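Local coordinates for alpha-1,4-endofucoidanase (Mariniflexile fucanivorans, PDB 6DLH), which hydrolyses internal alpha-1,4-fucosyl linkages of fucoidan as a retaining glycoside hydrolase of family 107, and also carries calcium-bound immunoglobulin-like domains, at residues A[517-522]-A[557-562]; A[525-530]-A[610-615]; A[551-556]-A[584-589]; A[568-573]-A[603-608]. One frame throughout, in Å; residues are numbered along the deposited sequence.

Contact 1: residues A[517-522]-A[557-562]; sequences SHPAGF and DFYDFE. With CA (calcium ion), chain G.
An aromatic cluster of His-518, Phe-522, Tyr-559 and Phe-561 joins the loop between strands 505-513 and 531-532 to the short strand 558-559 and the calcium-binding turn after it. Tyr-559 stands in the middle. Its CG is anti to the backbone N (chi1 -175°), on the side toward 517-522. Tyr-559 OH and His-518 ND1 share a hydrogen bond of 2.7 Å, and either may be the donor. The two rings meet rim to rim, with planes at 83°. Pro-519 CD lies over one face of the Tyr-559 ring, 3.6 Å from its centroid, in a CH-pi contact. Tyr-559 CB sits over the centre of the Phe-522 ring, 3.8 Å from its centroid. Phe-561 CD2 lies over a face of the imidazole, 3.3 Å from His-518 ND1. Phe-561 CZ touches Phe-522 CB at 3.8 Å. An alanine at Tyr-559 would probably leave His-518 ND1 without this partner and open a gap under Pro-519. Asp-560 points away from the loop. Its OD2 binds the calcium ion at 2.5 Å, and its OD1 takes the N-H of Glu-562 in an Asx turn. Glu-562 OE1 also binds the metal; Gly-528, Asp-564 and Asp-609 add further ligands. Phe-561 thus sits between two calcium ligands, and its packing on His-518 and Phe-522 links the metal turn to the loop.

Contact 2: residues A[525-530]-A[610-615]; sequences PGDGTP and GILSSD. With CA (calcium ion), chain G.
Leu-612 lies across Thr-529 at about a right angle, where the calcium-binding loop 525-530 meets the start of strand 613-623. Leu-612 CB is 3.9 Å from Thr-529 OG1 and also reaches the Pro-530 ring at CD. CG is anti to the carbonyl carbon (chi1 -56°), and from there CD1 extends to the turn. At the tip, CD1 rests 3.2 Å from Asp-527 O and 3.6 Å from Thr-529 OG1. It also touches the carbonyl carbon of Gly-528. The leucine therefore packs mainly on backbone and on a hydroxyl that is already engaged. Thr-529 OG1 donates to Asp-527 OD1 at 2.6 Å. The backbone N of Thr-529 donates to the same oxygen, making an Asx turn. Both donors reach OD1 from the same face of the carboxylate plane. Thr-529 CG2 turns to the strand and meets Ser-613 O at 3.2 Å. Further on, Ser-614 OG donates to Pro-530 O at 2.6 Å, in the carbonyl plane on a lone pair. Gly-528 O binds the calcium ion at 2.4 Å. Asp-609, just ahead of 610-615, supplies another ligand through OD2, while its OD1 accepts from the backbone N of Ile-611 and Leu-612. The two bonds to Asp-527 OD1 probably hold the turn around Gly-528 in shape and, with Leu-612 against it, help keep the Gly-528 carbonyl aimed at the metal.

Contact 3: residues A[551-556]-A[584-589]; sequences LLKLGV and DDTWRL
Leu-552 and Trp-587 form an antiparallel hydrogen-bonded pair. Leu-552 N donates to Trp-587 O at 2.9 Å, and Trp-587 N donates to Leu-552 O at 2.9 Å. The second bond is nearly along the C=O axis; in the first the donor stands above the carbonyl plane. Leu-554 N adds a third bond, to Asp-585 O at 3.0 Å. On the face of Leu-552 and Trp-587, Leu-552 CD1 touches Leu-589 CD1 at 4.2 Å. On the face of Leu-551, Lys-553, Thr-586 and Arg-588, Leu-551 CD2 lies 4.0 Å from Arg-588 CD. At the end of the pairing, Leu-554 CB packs on Asp-585 CB at 3.7 Å, the side chains crossing at about a right angle. A second shell of bonds probably helps to position these groups. Val-556 N bonds to Lys-553 O, closing a type II beta turn with Gly-555 at positive phi, and Asp-557 OD2 accepts from Lys-553 N. Thr-586 OG1 donates to Asp-585 OD1 at 2.8 Å, from above the carboxylate plane. Thr-586 OG1 also accepts from Arg-64 NE, and Lys-553 NZ forms a salt bridge with Asp-127. That face is therefore turned to the N-terminal part of the chain. Strand 550-553 is an outer strand of a three-stranded antiparallel sheet, with 586-590 in the middle and 578-583 beyond. The Trp-587 side chain reaches across to strand 567-572.

Contact 4: residues A[568-573]-A[603-608]; sequences ITKTSG and FTFNVS
The Phe-605 ring has Lys-570 CA over one face, 4.1 Å from the ring centroid, in a CH-pi contact. Ile-568 CG2 lies at the edge of this ring, 3.8 Å from Phe-605 CD2. Lys-570 CB lies over the same face as CA, toward the rim, 3.7 Å from Phe-605 CE2. The Phe-603 ring has Ser-572 O near its plane at the edge, while Gly-573 CA approaches obliquely. An alanine at Phe-605 would probably leave Ile-568 CG2 and Lys-570 CA and CB without the ring they pack on. Lys-570 runs extended past both rings, and its NZ donates to Pro-574 O and Leu-577 O. The backbones pair antiparallel: Thr-569 and Asn-606 exchange two hydrogen bonds. Thr-571 N then donates to Thr-604 O at 2.9 Å, nearly straight at 177°, and Thr-604 N donates to Ser-572 O at 3.2 Å. The register slips by one residue between Lys-570 and Ser-572, which makes a beta bulge. There Thr-571 OG1 makes a weak hydrogen bond to Thr-604 O and sits 3.0 Å from Thr-604 CG2. On the other face, Ser-572 OG and Thr-604 OG1 are hydrogen-bonded at 2.9 Å, donor undecided. A mostly apolar face (Ile-568, Phe-605, Val-607 and the Lys-570 chain) and a polar one (Thr-569, Ser-572, Thr-604, Asn-606) are in keeping with a sheet of an immunoglobulin-like beta sandwich, here with 567-572 as an outer strand.

All four contacts lie in one immunoglobulin-like domain of this multidomain enzyme. Contacts 1 and 2 share the calcium ion and one water, with centres 12 Å apart. Contact 2 and contact 4 reach the same four-stranded sheet, in which strands 613-623 and 599-608 are neighbours. Contact 3 belongs to the three-stranded sheet, and its centre is 13 Å from that of contact 4. Trp-587 and Leu-589 pack there on Ile-568 and Phe-605. Phe-558 of contact 1 touches both contact 3 and contact 4. Along the chain, contacts 1 and 3 interleave, contact 4 opens after contact 1 closes, and contact 2 spans contacts 3 and 4. Calcium site and apolar core thus adjoin.

Contact 1: residues A[517-522]-A[557-562]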
loop_
_atom_site.group_PDB
_atom_site.type_symbol
_atom_site.label_atom_id
_atom_site.label_comp_id
_atom_site.label_asym_id
_atom_site.label_seq_id
_atom_site.Cartn_x
_atom_site.Cartn_y
_atom_site.Cartn_z
ATOM N N SER A 517 26.318 -1.172 -0.538
ATOM C CA SER A 517 26.472 -0.629 -1.875
ATOM C C SER A 517 25.853 0.764 -1.906
ATOM O O SER A 517 24.632 0.904 -1.902
ATOM C CB SER A 517 25.842 -1.547 -2.893
ATOM O OG SER A 517 26.046 -1.061 -4.213
ATOM N N HIS A 518 26.711 1.789 -1.925
ATOM C CA HIS A 518 26.264 3.171 -1.854
ATOM C C HIS A 518 25.542 3.564 -3.139
ATOM O O HIS A 518 25.869 3.060 -4.209
ATOM C CB HIS A 518 27.447 4.096 -1.551
ATOM C CG HIS A 518 28.176 3.702 -0.315
ATOM N ND1 HIS A 518 27.652 3.914 0.946
ATOM C CD2 HIS A 518 29.366 3.086 -0.140
ATOM C CE1 HIS A 518 28.495 3.455 1.849
ATOM N NE2 HIS A 518 29.557 2.947 1.208
ATOM N N PRO A 519 24.545 4.479 -3.074
ATOM C CA PRO A 519 23.873 4.967 -4.278
ATOM C C PRO A 519 24.785 5.947 -5.010
ATOM O O PRO A 519 25.649 6.573 -4.395
ATOM C CB PRO A 519 22.655 5.711 -3.710
ATOM C CG PRO A 519 23.123 6.205 -2.357
ATOM C CD PRO A 519 24.033 5.107 -1.845
ATOM N N ALA A 520 24.581 6.071 -6.326
ATOM C CA ALA A 520 25.302 7.051 -7.124
ATOM C C ALA A 520 24.719 8.440 -6.872
ATOM O O ALA A 520 23.587 8.566 -6.405
ATOM C CB ALA A 520 25.240 6.668 -8.584
ATOM N N GLY A 521 25.515 9.475 -7.163
ATOM C CA GLY A 521 25.078 10.856 -7.035
ATOM C C GLY A 521 25.529 11.495 -5.723
ATOM O O GLY A 521 25.283 12.677 -5.491
ATOM N N PHE A 522 26.200 10.702 -4.877
ATOM C CA PHE A 522 26.630 11.163 -3.566
ATOM C C PHE A 522 28.139 11.000 -3.411
ATOM O O PHE A 522 28.710 9.977 -3.796
ATOM C CB PHE A 522 25.883 10.421 -2.454
ATOM C CG PHE A 522 24.432 10.803 -2.309
ATOM C CD1 PHE A 522 24.067 11.964 -1.642
ATOM C CD2 PHE A 522 23.432 10.004 -2.842
ATOM C CE1 PHE A 522 22.734 12.318 -1.510
ATOM C CE2 PHE A 522 22.095 10.357 -2.707
ATOM C CZ PHE A 522 21.749 11.514 -2.041
ATOM N N ASP A 557 17.637 12.046 -1.834
ATOM C CA ASP A 557 17.721 13.456 -1.477
ATOM C C ASP A 557 18.790 13.695 -0.409
ATOM O O ASP A 557 19.302 14.806 -0.297
ATOM C CB ASP A 557 16.348 14.008 -1.100
ATOM C CG ASP A 557 15.313 13.768 -2.183
ATOM O OD1 ASP A 557 15.476 14.331 -3.277
ATOM O OD2 ASP A 557 14.371 12.995 -1.933
ATOM N N PHE A 558 19.120 12.650 0.368
ATOM C CA PHE A 558 20.092 12.740 1.447
ATOM C C PHE A 558 20.649 11.345 1.715
ATOM O O PHE A 558 20.027 10.353 1.340
ATOM C CB PHE A 558 19.459 13.397 2.677
ATOM C CG PHE A 558 18.295 12.636 3.265
ATOM C CD1 PHE A 558 18.489 11.714 4.287
ATOM C CD2 PHE A 558 17.007 12.828 2.788
ATOM C CE1 PHE A 558 17.421 11.004 4.815
ATOM C CE2 PHE A 558 15.941 12.114 3.314
ATOM C CZ PHE A 558 16.150 11.206 4.329
ATOM N N TYR A 559 21.820 11.259 2.355
ATOM C CA TYR A 559 22.442 9.955 2.536
ATOM C C TYR A 559 23.534 9.993 3.606
ATOM O O TYR A 559 24.073 11.051 3.913
ATOM C CB TYR A 559 22.960 9.416 1.198
ATOM C CG TYR A 559 23.513 8.018 1.267
ATOM C CD1 TYR A 559 22.675 6.918 1.405
ATOM C CD2 TYR A 559 24.882 7.788 1.207
ATOM C CE1 TYR A 559 23.182 5.629 1.468
ATOM C CE2 TYR A 559 25.402 6.504 1.276
ATOM C CZ TYR A 559 24.550 5.421 1.406
ATOM O OH TYR A 559 25.061 4.155 1.469
ATOM N N ASP A 560 23.850 8.811 4.155
ATOM C CA ASP A 560 24.861 8.649 5.188
ATOM C C ASP A 560 25.690 7.405 4.885
ATOM O O ASP A 560 25.150 6.305 4.743
ATOM C CB ASP A 560 24.239 8.572 6.586
ATOM C CG ASP A 560 25.274 8.515 7.699
ATOM O OD1 ASP A 560 25.929 7.447 7.863
ATOM O OD2 ASP A 560 25.438 9.534 8.384
ATOM N N PHE A 561 27.014 7.581 4.826
ATOM C CA PHE A 561 27.867 6.543 4.266
ATOM C C PHE A 561 28.155 5.447 5.285
ATOM O O PHE A 561 28.737 4.427 4.926
ATOM C CB PHE A 561 29.135 7.131 3.639
ATOM C CG PHE A 561 28.918 7.652 2.242
ATOM C CD1 PHE A 561 28.493 8.956 2.031
ATOM C CD2 PHE A 561 29.110 6.829 1.141
ATOM C CE1 PHE A 561 28.273 9.427 0.744
ATOM C CE2 PHE A 561 28.894 7.301 -0.146
ATOM C CZ PHE A 561 28.472 8.600 -0.339
ATOM N N GLU A 562 27.735 5.656 6.541
ATOM C CA GLU A 562 27.915 4.640 7.570
ATOM C C GLU A 562 26.567 4.006 7.912
ATOM O O GLU A 562 26.493 3.160 8.800
ATOM C CB GLU A 562 28.583 5.212 8.824
ATOM C CG GLU A 562 29.953 5.820 8.567
ATOM C CD GLU A 562 29.920 7.174 7.879
ATOM O OE1 GLU A 562 29.082 8.022 8.271
ATOM O OE2 GLU A 562 30.732 7.374 6.948
HETATM CA CA CA G . 27.565 9.106 9.653
HETATM O O HOH W 1 29.323 9.347 11.520
#

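Contact 2: residues A[525-530]-A[610-615]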
loop_
_atom_site.group_PDB
_atom_site.type_symbol
_atom_site.label_atom_id
_atom_site.label_comp_id
_atom_site.label_asym_id
_atom_site.label_seq_id
_atom_site.Cartn_x
_atom_site.Cartn_y
_atom_site.Cartn_z
ATOM N N PRO A 525 32.043 12.416 2.248
ATOM C CA PRO A 525 32.944 13.436 2.791
ATOM C C PRO A 525 34.082 12.855 3.634
ATOM O O PRO A 525 34.978 13.581 4.061
ATOM C CB PRO A 525 32.014 14.334 3.620
ATOM C CG PRO A 525 30.863 13.424 4.024
ATOM C CD PRO A 525 30.742 12.376 2.935
ATOM N N GLY A 526 34.031 11.540 3.877
ATOM C CA GLY A 526 35.120 10.814 4.513
ATOM C C GLY A 526 35.166 10.981 6.033
ATOM O O GLY A 526 35.985 10.340 6.687
ATOM N N ASP A 527 34.293 11.828 6.594
ATOM C CA ASP A 527 34.363 12.127 8.018
ATOM C C ASP A 527 33.111 11.642 8.764
ATOM O O ASP A 527 33.013 11.807 9.978
ATOM C CB ASP A 527 34.672 13.609 8.257
ATOM C CG ASP A 527 33.537 14.531 7.855
ATOM O OD1 ASP A 527 32.578 14.042 7.225
ATOM O OD2 ASP A 527 33.611 15.726 8.187
ATOM N N GLY A 528 32.149 11.068 8.030
ATOM C CA GLY A 528 30.936 10.525 8.625
ATOM C C GLY A 528 29.736 11.473 8.555
ATOM O O GLY A 528 28.648 11.113 8.998
ATOM N N THR A 529 29.932 12.672 7.991
ATOM C CA THR A 529 28.876 13.672 7.900
ATOM C C THR A 529 27.782 13.172 6.956
ATOM O O THR A 529 28.076 12.690 5.858
ATOM C CB THR A 529 29.433 15.031 7.445
ATOM O OG1 THR A 529 30.569 15.379 8.238
ATOM C CG2 THR A 529 28.419 16.155 7.495
ATOM N N PRO A 530 26.488 13.241 7.354
ATOM C CA PRO A 530 25.392 12.935 6.433
ATOM C C PRO A 530 25.229 14.128 5.493
ATOM O O PRO A 530 25.389 15.265 5.926
ATOM C CB PRO A 530 24.192 12.761 7.373
ATOM C CG PRO A 530 24.508 13.674 8.539
ATOM C CD PRO A 530 26.015 13.597 8.701
ATOM N N GLY A 610 22.981 12.463 14.553
ATOM C CA GLY A 610 23.175 12.540 15.990
ATOM C C GLY A 610 24.553 13.057 16.413
ATOM O O GLY A 610 24.717 13.461 17.559
ATOM N N ILE A 611 25.547 13.026 15.510
ATOM C CA ILE A 611 26.891 13.488 15.830
ATOM C C ILE A 611 27.279 14.630 14.891
ATOM O O ILE A 611 27.589 15.727 15.353
ATOM C CB ILE A 611 27.927 12.339 15.807
ATOM C CG1 ILE A 611 27.596 11.229 16.809
ATOM C CG2 ILE A 611 29.348 12.868 15.996
ATOM C CD1 ILE A 611 28.343 9.922 16.551
ATOM N N LEU A 612 27.290 14.353 13.578
ATOM C CA LEU A 612 27.572 15.363 12.563
ATOM C C LEU A 612 26.310 15.631 11.745
ATOM O O LEU A 612 25.399 14.799 11.710
ATOM C CB LEU A 612 28.722 14.890 11.662
ATOM C CG LEU A 612 30.027 14.530 12.372
ATOM C CD1 LEU A 612 30.980 13.796 11.438
ATOM C CD2 LEU A 612 30.693 15.765 12.955
ATOM N N SER A 613 26.280 16.799 11.082
ATOM C CA SER A 613 25.156 17.211 10.255
ATOM C C SER A 613 25.621 18.132 9.124
ATOM O O SER A 613 26.797 18.482 9.057
ATOM C CB SER A 613 24.087 17.855 11.088
ATOM O OG SER A 613 24.554 19.059 11.665
ATOM N N SER A 614 24.683 18.497 8.234
ATOM C CA SER A 614 24.912 19.412 7.125
ATOM C C SER A 614 23.586 20.004 6.653
ATOM O O SER A 614 22.539 19.386 6.812
ATOM C CB SER A 614 25.664 18.744 5.990
ATOM O OG SER A 614 24.883 17.743 5.354
ATOM N N ASP A 615 23.642 21.207 6.073
ATOM C CA ASP A 615 22.442 21.926 5.677
ATOM C C ASP A 615 22.326 21.951 4.154
ATOM O O ASP A 615 23.284 21.661 3.439
ATOM C CB ASP A 615 22.421 23.350 6.244
ATOM C CG ASP A 615 22.501 23.426 7.760
ATOM O OD1 ASP A 615 21.829 22.615 8.436
ATOM O OD2 ASP A 615 23.231 24.304 8.259
HETATM CA CA CA G . 27.565 9.106 9.653
HETATM O O HOH W 1 29.323 9.347 11.520
#

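Contact 3: residues A[551-556]-A[584-589]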
loop_
_atom_site.group_PDB
_atom_site.type_symbol
_atom_site.label_atom_id
_atom_site.label_comp_id
_atom_site.label_asym_id
_atom_site.label_seq_id
_atom_site.Cartn_x
_atom_site.Cartn_y
_atom_site.Cartn_z
ATOM N N LEU A 551 8.344 14.595 -1.256
ATOM C CA LEU A 551 9.027 13.599 -0.449
ATOM C C LEU A 551 10.528 13.871 -0.411
ATOM O O LEU A 551 11.112 14.356 -1.378
ATOM C CB LEU A 551 8.749 12.209 -1.032
ATOM C CG LEU A 551 7.284 11.771 -1.009
ATOM C CD1 LEU A 551 7.091 10.483 -1.793
ATOM C CD2 LEU A 551 6.791 11.609 0.423
ATOM N N LEU A 552 11.139 13.533 0.728
ATOM C CA LEU A 552 12.582 13.471 0.848
ATOM C C LEU A 552 12.950 12.051 1.263
ATOM O O LEU A 552 12.428 11.553 2.253
ATOM C CB LEU A 552 13.028 14.507 1.886
ATOM C CG LEU A 552 12.674 15.957 1.554
ATOM C CD1 LEU A 552 13.045 16.884 2.700
ATOM C CD2 LEU A 552 13.355 16.400 0.267
ATOM N N LYS A 553 13.835 11.404 0.500
ATOM C CA LYS A 553 14.074 9.981 0.685
ATOM C C LYS A 553 15.568 9.673 0.740
ATOM O O LYS A 553 16.344 10.119 -0.106
ATOM C CB LYS A 553 13.411 9.175 -0.438
ATOM C CG LYS A 553 11.896 9.294 -0.527
ATOM C CD LYS A 553 11.254 8.194 -1.346
ATOM C CE LYS A 553 11.423 8.374 -2.838
ATOM N NZ LYS A 553 11.198 7.102 -3.562
ATOM N N LEU A 554 15.944 8.868 1.741
ATOM C CA LEU A 554 17.294 8.351 1.891
ATOM C C LEU A 554 17.727 7.724 0.568
ATOM O O LEU A 554 16.973 6.962 -0.039
ATOM C CB LEU A 554 17.281 7.328 3.034
ATOM C CG LEU A 554 18.624 6.733 3.461
ATOM C CD1 LEU A 554 19.476 7.763 4.196
ATOM C CD2 LEU A 554 18.409 5.497 4.335
ATOM N N GLY A 555 18.928 8.097 0.109
ATOM C CA GLY A 555 19.510 7.530 -1.097
ATOM C C GLY A 555 19.134 8.311 -2.357
ATOM O O GLY A 555 19.653 8.028 -3.437
ATOM N N VAL A 556 18.225 9.284 -2.209
ATOM C CA VAL A 556 17.791 10.123 -3.319
ATOM C C VAL A 556 18.136 11.573 -2.985
ATOM O O VAL A 556 18.850 12.232 -3.738
ATOM C CB VAL A 556 16.284 9.974 -3.614
ATOM C CG1 VAL A 556 15.865 10.741 -4.862
ATOM C CG2 VAL A 556 15.853 8.518 -3.718
ATOM N N ASP A 584 11.997 5.561 8.530
ATOM C CA ASP A 584 13.426 5.739 8.733
ATOM C C ASP A 584 14.116 6.263 7.473
ATOM O O ASP A 584 15.252 6.726 7.542
ATOM C CB ASP A 584 14.090 4.425 9.148
ATOM C CG ASP A 584 14.110 4.216 10.651
ATOM O OD1 ASP A 584 13.514 5.052 11.365
ATOM O OD2 ASP A 584 14.726 3.219 11.093
ATOM N N ASP A 585 13.444 6.165 6.320
ATOM C CA ASP A 585 14.099 6.500 5.070
ATOM C C ASP A 585 13.234 7.456 4.255
ATOM O O ASP A 585 13.557 7.741 3.106
ATOM C CB ASP A 585 14.557 5.239 4.325
ATOM C CG ASP A 585 13.454 4.365 3.741
ATOM O OD1 ASP A 585 12.266 4.753 3.827
ATOM O OD2 ASP A 585 13.797 3.292 3.192
ATOM N N THR A 586 12.151 7.964 4.858
ATOM C CA THR A 586 11.170 8.723 4.099
ATOM C C THR A 586 10.559 9.830 4.953
ATOM O O THR A 586 9.992 9.574 6.018
ATOM C CB THR A 586 10.099 7.801 3.491
ATOM O OG1 THR A 586 10.710 6.771 2.708
ATOM C CG2 THR A 586 9.107 8.550 2.632
ATOM N N TRP A 587 10.663 11.065 4.451
ATOM C CA TRP A 587 10.056 12.227 5.080
ATOM C C TRP A 587 9.130 12.898 4.075
ATOM O O TRP A 587 9.304 12.749 2.868
ATOM C CB TRP A 587 11.128 13.200 5.590
ATOM C CG TRP A 587 12.041 12.617 6.624
ATOM C CD1 TRP A 587 12.947 11.606 6.450
ATOM C CD2 TRP A 587 12.150 13.015 8.001
ATOM N NE1 TRP A 587 13.611 11.350 7.620
ATOM C CE2 TRP A 587 13.139 12.197 8.592
ATOM C CE3 TRP A 587 11.503 13.969 8.792
ATOM C CZ2 TRP A 587 13.495 12.312 9.935
ATOM C CZ3 TRP A 587 11.858 14.083 10.120
ATOM C CH2 TRP A 587 12.843 13.268 10.681
ATOM N N ARG A 588 8.161 13.653 4.596
ATOM C CA ARG A 588 7.122 14.252 3.775
ATOM C C ARG A 588 7.033 15.745 4.075
ATOM O O ARG A 588 6.970 16.139 5.237
ATOM C CB ARG A 588 5.785 13.561 4.064
ATOM C CG ARG A 588 4.554 14.322 3.594
ATOM C CD ARG A 588 4.100 13.938 2.196
ATOM N NE ARG A 588 3.064 14.839 1.704
ATOM C CZ ARG A 588 1.756 14.645 1.839
ATOM N NH1 ARG A 588 1.305 13.562 2.450
ATOM N NH2 ARG A 588 0.907 15.540 1.361
ATOM N N LEU A 589 7.016 16.553 3.007
ATOM C CA LEU A 589 6.733 17.978 3.088
ATOM C C LEU A 589 5.285 18.217 2.681
ATOM O O LEU A 589 4.852 17.789 1.614
ATOM C CB LEU A 589 7.668 18.755 2.154
ATOM C CG LEU A 589 9.158 18.697 2.485
ATOM C CD1 LEU A 589 9.964 19.370 1.389
ATOM C CD2 LEU A 589 9.445 19.345 3.833
#

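Contact 4: residues A[568-573]-A[603-608]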
loop_
_atom_site.group_PDB
_atom_site.type_symbol
_atom_site.label_atom_id
_atom_site.label_comp_id
_atom_site.label_asym_id
_atom_site.label_seq_id
_atom_site.Cartn_x
_atom_site.Cartn_y
_atom_site.Cartn_z
ATOM N N ILE A 568 15.832 14.743 10.015
ATOM C CA ILE A 568 15.729 15.955 9.222
ATOM C C ILE A 568 14.922 16.976 10.009
ATOM O O ILE A 568 13.918 16.632 10.629
ATOM C CB ILE A 568 15.089 15.672 7.847
ATOM C CG1 ILE A 568 15.909 14.658 7.047
ATOM C CG2 ILE A 568 14.873 16.967 7.071
ATOM C CD1 ILE A 568 15.236 14.213 5.783
ATOM N N THR A 569 15.381 18.229 9.959
ATOM C CA THR A 569 14.746 19.348 10.628
ATOM C C THR A 569 14.657 20.503 9.640
ATOM O O THR A 569 15.586 20.736 8.866
ATOM C CB THR A 569 15.581 19.814 11.831
ATOM O OG1 THR A 569 15.984 18.669 12.581
ATOM C CG2 THR A 569 14.851 20.792 12.728
ATOM N N LYS A 570 13.521 21.202 9.673
ATOM C CA LYS A 570 13.406 22.510 9.060
ATOM C C LYS A 570 13.979 23.522 10.048
ATOM O O LYS A 570 13.544 23.562 11.198
ATOM C CB LYS A 570 11.931 22.795 8.765
ATOM C CG LYS A 570 11.588 24.228 8.377
ATOM C CD LYS A 570 10.115 24.399 8.083
ATOM C CE LYS A 570 9.716 25.837 7.855
ATOM N NZ LYS A 570 8.245 25.999 7.809
ATOM N N THR A 571 14.954 24.326 9.594
ATOM C CA THR A 571 15.650 25.240 10.490
ATOM C C THR A 571 15.311 26.704 10.199
ATOM O O THR A 571 15.533 27.560 11.048
ATOM C CB THR A 571 17.155 24.944 10.605
ATOM O OG1 THR A 571 17.768 25.094 9.325
ATOM C CG2 THR A 571 17.470 23.574 11.172
ATOM N N SER A 572 14.758 26.998 9.019
ATOM C CA SER A 572 14.368 28.367 8.714
ATOM C C SER A 572 13.450 28.399 7.498
ATOM O O SER A 572 13.384 27.423 6.757
ATOM C CB SER A 572 15.580 29.236 8.486
ATOM O OG SER A 572 16.199 28.909 7.251
ATOM N N GLY A 573 12.785 29.546 7.294
ATOM C CA GLY A 573 11.918 29.769 6.145
ATOM C C GLY A 573 10.472 29.995 6.576
ATOM O O GLY A 573 10.179 29.918 7.767
ATOM N N PHE A 603 14.103 27.851 2.190
ATOM C CA PHE A 603 14.067 27.120 3.448
ATOM C C PHE A 603 15.427 26.477 3.713
ATOM O O PHE A 603 16.127 26.087 2.776
ATOM C CB PHE A 603 13.025 25.995 3.388
ATOM C CG PHE A 603 11.635 26.402 2.961
ATOM C CD1 PHE A 603 11.266 26.389 1.622
ATOM C CD2 PHE A 603 10.687 26.788 3.899
ATOM C CE1 PHE A 603 9.987 26.763 1.233
ATOM C CE2 PHE A 603 9.409 27.164 3.508
ATOM C CZ PHE A 603 9.061 27.153 2.176
ATOM N N THR A 604 15.780 26.339 4.997
ATOM C CA THR A 604 16.959 25.574 5.371
ATOM C C THR A 604 16.532 24.230 5.960
ATOM O O THR A 604 15.611 24.179 6.771
ATOM C CB THR A 604 17.878 26.351 6.327
ATOM O OG1 THR A 604 18.280 27.560 5.685
ATOM C CG2 THR A 604 19.120 25.581 6.727
ATOM N N PHE A 605 17.232 23.159 5.559
ATOM C CA PHE A 605 16.980 21.828 6.086
ATOM C C PHE A 605 18.272 21.199 6.608
ATOM O O PHE A 605 19.292 21.170 5.917
ATOM C CB PHE A 605 16.211 20.978 5.067
ATOM C CG PHE A 605 14.724 21.234 5.053
ATOM C CD1 PHE A 605 14.185 22.291 4.327
ATOM C CD2 PHE A 605 13.856 20.433 5.787
ATOM C CE1 PHE A 605 12.819 22.537 4.329
ATOM C CE2 PHE A 605 12.489 20.679 5.786
ATOM C CZ PHE A 605 11.974 21.735 5.064
ATOM N N ASN A 606 18.220 20.705 7.849
ATOM C CA ASN A 606 19.347 20.006 8.446
ATOM C C ASN A 606 19.106 18.501 8.369
ATOM O O ASN A 606 18.000 18.043 8.633
ATOM C CB ASN A 606 19.599 20.444 9.894
ATOM C CG ASN A 606 20.818 19.781 10.502
ATOM O OD1 ASN A 606 21.948 20.230 10.300
ATOM N ND2 ASN A 606 20.604 18.708 11.247
ATOM N N VAL A 607 20.149 17.748 8.005
ATOM C CA VAL A 607 20.160 16.302 8.140
ATOM C C VAL A 607 21.280 15.934 9.112
ATOM O O VAL A 607 22.421 16.346 8.914
ATOM C CB VAL A 607 20.313 15.590 6.778
ATOM C CG1 VAL A 607 21.610 15.959 6.070
ATOM C CG2 VAL A 607 20.186 14.076 6.900
ATOM N N SER A 608 20.941 15.154 10.151
ATOM C CA SER A 608 21.882 14.823 11.211
ATOM C C SER A 608 21.927 13.313 11.439
ATOM O O SER A 608 20.944 12.622 11.173
ATOM C CB SER A 608 21.524 15.559 12.475
ATOM O OG SER A 608 22.150 14.947 13.593
HETATM O O HOH W 2 18.488 17.389 11.778
#